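Local coordinates for protein multisubunit Na+/H+ antiporter, D subunit (Anoxybacillus flavithermus, PDB 6Z16) that forms the D subunit of the membrane-embedded Mrp complex, a multisubunit antiporter that exchanges sodium ions for protons across the cell membrane, at residues C92-F97 and Y109-F113; G220-P224 and L278-T282. All blocks are in the same frame, centred on the assembly; numbering follows the deposited sequence.

Contact 1: residues C92-F97 and Y109-F113; sequences CLVYSF and YYSFF
Two helical segments whose axes are 12.1 Å apart at closest approach can still share a buried interface if large side chains fill the gap, as residues 92-97 and 109-113 illustrate. They run nearly antiparallel, with 167° between their N-to-C directions; the nearest CA atoms, those of L93 and F113, are 8.3 Å apart. Three aromatic residues of 109-113 bridge the space, and 297 Å² is buried in all. Y109 (chi1 t) points toward the partner helix, and Y109 OH donates a weak hydrogen bond to S96 OG at 3.4 Å. S96 (chi1 m) turns back on its own helix, S96 OG donating to C92 O at 2.6 Å. Y110 leaves its helix sideways with chi1 m, but its ring end swings inward, bringing Y110 CD1 3.7 Å from L93 CD1 and Y110 CE1 3.7 Å from F97 CE1. F97 starts away, chi1 m returning its ring; the two rings meet obliquely, planes at 59°. Y110 OH is hydrogen-bonded to E105, outside the two segments. One turn after Y109, F113 (chi1 t) turns one ring face to L93, whose chi1 t, chi2 p rotamer sets CD1 in CH-pi contact 4.2 Å from the F113 ring centroid; L93 CB lies 3.8 Å from F113 CZ, and C92 CB reaches the ring edge. Segment 92-97 also borders a bound phosphatidylethanolamine, which touches V94. This largely aromatic junction joins helices 76-99 and 109-124 between helix 26-53, which meets L93, F97 and Y110, and helix 238-247, which meets C92, S96, Y109 and F113.

Contact 2: residues G220-P224 and L278-T282; sequences GAIFP and LALGT
Where a transmembrane helix gives way to extended chain, exposed backbone groups need new partners, and a side chain from an adjacent helix can supply one. Residues 220-224 follow helix 203-219: G220 leaves helical phi/psi, A221 to F223 are extended, and a cis peptide bond precedes P224. They run past the helical turn 278-282, with F223 CA 4.7 Å from T282 CA. The polar link is a hydrogen bond from F223 N to T282 OG1, 3.1 Å long and nearly straight at 165°. T282, chi1 m, accepts there with OG1 and donates with the same atom to L278 O at 2.5 Å, relaying the loop amide to the helix backbone. Apolar contacts lie beside it: I222 CG2 is 3.9 Å from L278 CB, and P224 CD 3.8 Å from L278 CD2. L278 CD2 also makes a close methyl-carbonyl contact, 3.3 Å from F223 O. The backbone brings F223 CB to 3.7 Å from G281 C; chi1 t then leads the ring away past the glycine, with CD2 where a CB on G281 would collide. The break between helices 203-219 and 229-234, consistent with the discontinuous transmembrane helix of Mrp/complex I antiporter-like subunits, is thus fastened to helix 268-292, while helix 296-315 packs against I222 and A279.

The two contacts show how helical and non-helical parts of one membrane protein are joined. Contact 1 is wholly buried and pairs two helices close in sequence; contact 2 is only partly buried and brings a loop against a helix 54 residues further along the chain. Chemistry follows geometry: widely spaced axes in contact 1 are spanned by aromatic rings, with one weak hydroxyl bond, whereas in contact 2 the backbones come close, without large side chains between them, and a well-aligned amide-to-hydroxyl bond is the polar link, beside apolar contacts. In both, a hydroxyl side chain also bonds to a carbonyl four residues earlier. The centres of contact 1 and contact 2 are about 31 Å apart, on opposite sides of the chain's centre.

Contact 1: residues C92-F97 and Y109-F113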
# COMPACT_ATOMS: atom_id res chain seq x y z
N CYS D 92 40.00 -14.79 -48.09
CA CYS D 92 39.11 -13.74 -48.54
C CYS D 92 39.11 -12.55 -47.59
O CYS D 92 38.93 -11.41 -48.03
CB CYS D 92 37.70 -14.28 -48.71
SG CYS D 92 37.51 -15.47 -50.05
N LEU D 93 39.37 -12.78 -46.30
CA LEU D 93 39.42 -11.68 -45.35
C LEU D 93 40.66 -10.82 -45.54
O LEU D 93 40.59 -9.59 -45.46
CB LEU D 93 39.35 -12.22 -43.93
CG LEU D 93 39.31 -11.15 -42.83
CD1 LEU D 93 38.10 -10.27 -43.01
CD2 LEU D 93 39.30 -11.81 -41.48
N VAL D 94 41.81 -11.45 -45.80
CA VAL D 94 43.01 -10.64 -46.03
C VAL D 94 42.92 -9.90 -47.37
O VAL D 94 43.32 -8.73 -47.48
CB VAL D 94 44.27 -11.52 -45.93
CG1 VAL D 94 45.52 -10.69 -46.11
CG2 VAL D 94 44.31 -12.23 -44.59
N TYR D 95 42.31 -10.55 -48.37
CA TYR D 95 42.04 -9.84 -49.62
C TYR D 95 41.05 -8.69 -49.40
O TYR D 95 41.15 -7.66 -50.06
CB TYR D 95 41.50 -10.80 -50.68
CG TYR D 95 41.47 -10.21 -52.07
CD1 TYR D 95 42.60 -10.25 -52.87
CD2 TYR D 95 40.34 -9.58 -52.56
CE1 TYR D 95 42.59 -9.70 -54.14
CE2 TYR D 95 40.33 -9.02 -53.82
CZ TYR D 95 41.45 -9.09 -54.60
OH TYR D 95 41.42 -8.53 -55.85
N SER D 96 40.12 -8.86 -48.45
CA SER D 96 39.18 -7.79 -48.11
C SER D 96 39.88 -6.63 -47.42
O SER D 96 39.45 -5.49 -47.57
CB SER D 96 38.09 -8.35 -47.20
OG SER D 96 37.38 -9.39 -47.83
N PHE D 97 40.93 -6.92 -46.64
CA PHE D 97 41.74 -5.86 -46.04
C PHE D 97 42.37 -5.01 -47.13
O PHE D 97 42.39 -3.77 -47.03
CB PHE D 97 42.86 -6.42 -45.16
CG PHE D 97 42.40 -7.10 -43.90
CD1 PHE D 97 41.10 -6.99 -43.45
CD2 PHE D 97 43.30 -7.84 -43.16
CE1 PHE D 97 40.71 -7.62 -42.31
CE2 PHE D 97 42.91 -8.47 -42.02
CZ PHE D 97 41.61 -8.36 -41.59
N TYR D 109 30.82 -4.12 -42.65
CA TYR D 109 31.21 -5.12 -43.64
C TYR D 109 31.68 -6.42 -42.99
O TYR D 109 31.28 -7.52 -43.40
CB TYR D 109 32.29 -4.56 -44.55
CG TYR D 109 32.81 -5.55 -45.55
CD1 TYR D 109 32.06 -5.88 -46.67
CD2 TYR D 109 34.04 -6.16 -45.38
CE1 TYR D 109 32.53 -6.79 -47.59
CE2 TYR D 109 34.51 -7.08 -46.29
CZ TYR D 109 33.75 -7.39 -47.39
OH TYR D 109 34.23 -8.30 -48.30
N TYR D 110 32.53 -6.32 -41.97
CA TYR D 110 33.12 -7.50 -41.36
C TYR D 110 32.12 -8.26 -40.51
O TYR D 110 32.25 -9.48 -40.36
CB TYR D 110 34.34 -7.10 -40.54
CG TYR D 110 35.39 -6.43 -41.38
CD1 TYR D 110 36.25 -7.17 -42.18
CD2 TYR D 110 35.51 -5.05 -41.39
CE1 TYR D 110 37.20 -6.55 -42.96
CE2 TYR D 110 36.46 -4.42 -42.16
CZ TYR D 110 37.30 -5.18 -42.94
OH TYR D 110 38.24 -4.55 -43.71
N SER D 111 31.10 -7.58 -40.00
CA SER D 111 29.99 -8.25 -39.34
C SER D 111 29.25 -9.16 -40.31
O SER D 111 28.96 -10.31 -40.00
CB SER D 111 29.04 -7.22 -38.75
OG SER D 111 29.70 -6.39 -37.81
N PHE D 112 28.97 -8.65 -41.51
CA PHE D 112 28.24 -9.41 -42.52
C PHE D 112 29.07 -10.58 -43.03
O PHE D 112 28.53 -11.66 -43.30
CB PHE D 112 27.86 -8.47 -43.67
CG PHE D 112 26.89 -7.40 -43.27
CD1 PHE D 112 25.98 -7.61 -42.25
CD2 PHE D 112 26.92 -6.16 -43.88
CE1 PHE D 112 25.10 -6.62 -41.87
CE2 PHE D 112 26.07 -5.15 -43.48
CZ PHE D 112 25.14 -5.39 -42.49
N PHE D 113 30.38 -10.37 -43.17
CA PHE D 113 31.34 -11.44 -43.43
C PHE D 113 31.21 -12.56 -42.40
O PHE D 113 31.07 -13.74 -42.75
CB PHE D 113 32.75 -10.85 -43.40
CG PHE D 113 33.84 -11.82 -43.78
CD1 PHE D 113 34.18 -12.01 -45.10
CD2 PHE D 113 34.52 -12.54 -42.81
CE1 PHE D 113 35.17 -12.89 -45.45
CE2 PHE D 113 35.51 -13.43 -43.15
CZ PHE D 113 35.83 -13.60 -44.47

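Contact 2: residues G220-P224 and L278-T282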
# COMPACT_ATOMS: atom_id res chain seq x y z
N GLY D 220 22.15 -24.62 -55.07
CA GLY D 220 23.33 -24.78 -55.89
C GLY D 220 22.91 -25.09 -57.31
O GLY D 220 22.20 -26.06 -57.54
N ALA D 221 23.38 -24.28 -58.25
CA ALA D 221 22.76 -24.14 -59.57
C ALA D 221 22.89 -25.41 -60.41
O ALA D 221 23.96 -25.72 -60.93
CB ALA D 221 23.38 -22.96 -60.31
N ILE D 222 21.78 -26.13 -60.55
CA ILE D 222 21.66 -27.28 -61.43
C ILE D 222 20.90 -26.82 -62.66
O ILE D 222 20.19 -25.82 -62.63
CB ILE D 222 20.95 -28.45 -60.70
CG1 ILE D 222 21.60 -28.72 -59.35
CG2 ILE D 222 21.02 -29.76 -61.44
CD1 ILE D 222 23.04 -29.05 -59.43
N PHE D 223 21.09 -27.49 -63.78
CA PHE D 223 20.13 -27.39 -64.87
C PHE D 223 18.86 -28.15 -64.49
O PHE D 223 18.95 -29.27 -63.97
CB PHE D 223 20.72 -27.95 -66.16
CG PHE D 223 19.79 -27.90 -67.34
CD1 PHE D 223 19.61 -26.72 -68.05
CD2 PHE D 223 19.10 -29.03 -67.75
CE1 PHE D 223 18.76 -26.67 -69.13
CE2 PHE D 223 18.25 -28.99 -68.83
CZ PHE D 223 18.08 -27.80 -69.52
N PRO D 224 17.67 -27.60 -64.75
CA PRO D 224 17.32 -26.30 -65.32
C PRO D 224 16.92 -25.26 -64.28
O PRO D 224 15.91 -24.59 -64.43
CB PRO D 224 16.12 -26.63 -66.20
CG PRO D 224 15.45 -27.71 -65.45
CD PRO D 224 16.51 -28.51 -64.77
N LEU D 278 20.06 -34.67 -64.86
CA LEU D 278 20.22 -33.27 -64.46
C LEU D 278 21.69 -32.88 -64.41
O LEU D 278 22.06 -31.76 -64.80
CB LEU D 278 19.55 -33.02 -63.11
CG LEU D 278 18.03 -33.15 -63.03
CD1 LEU D 278 17.57 -33.02 -61.60
CD2 LEU D 278 17.33 -32.14 -63.92
N ALA D 279 22.56 -33.80 -63.98
CA ALA D 279 23.99 -33.53 -63.93
C ALA D 279 24.59 -33.40 -65.32
O ALA D 279 25.45 -32.54 -65.55
CB ALA D 279 24.69 -34.63 -63.15
N LEU D 280 24.17 -34.26 -66.26
CA LEU D 280 24.66 -34.15 -67.63
C LEU D 280 24.25 -32.83 -68.27
O LEU D 280 25.06 -32.17 -68.93
CB LEU D 280 24.16 -35.32 -68.48
CG LEU D 280 24.71 -36.71 -68.16
CD1 LEU D 280 24.04 -37.76 -69.03
CD2 LEU D 280 26.21 -36.74 -68.32
N GLY D 281 23.00 -32.41 -68.04
CA GLY D 281 22.57 -31.11 -68.51
C GLY D 281 23.34 -29.96 -67.89
O GLY D 281 23.64 -28.97 -68.56
N THR D 282 23.70 -30.09 -66.61
CA THR D 282 24.45 -29.05 -65.91
C THR D 282 25.85 -28.90 -66.49
O THR D 282 26.32 -27.78 -66.73
CB THR D 282 24.53 -29.37 -64.43
OG1 THR D 282 23.23 -29.70 -63.94
CG2 THR D 282 25.04 -28.18 -63.66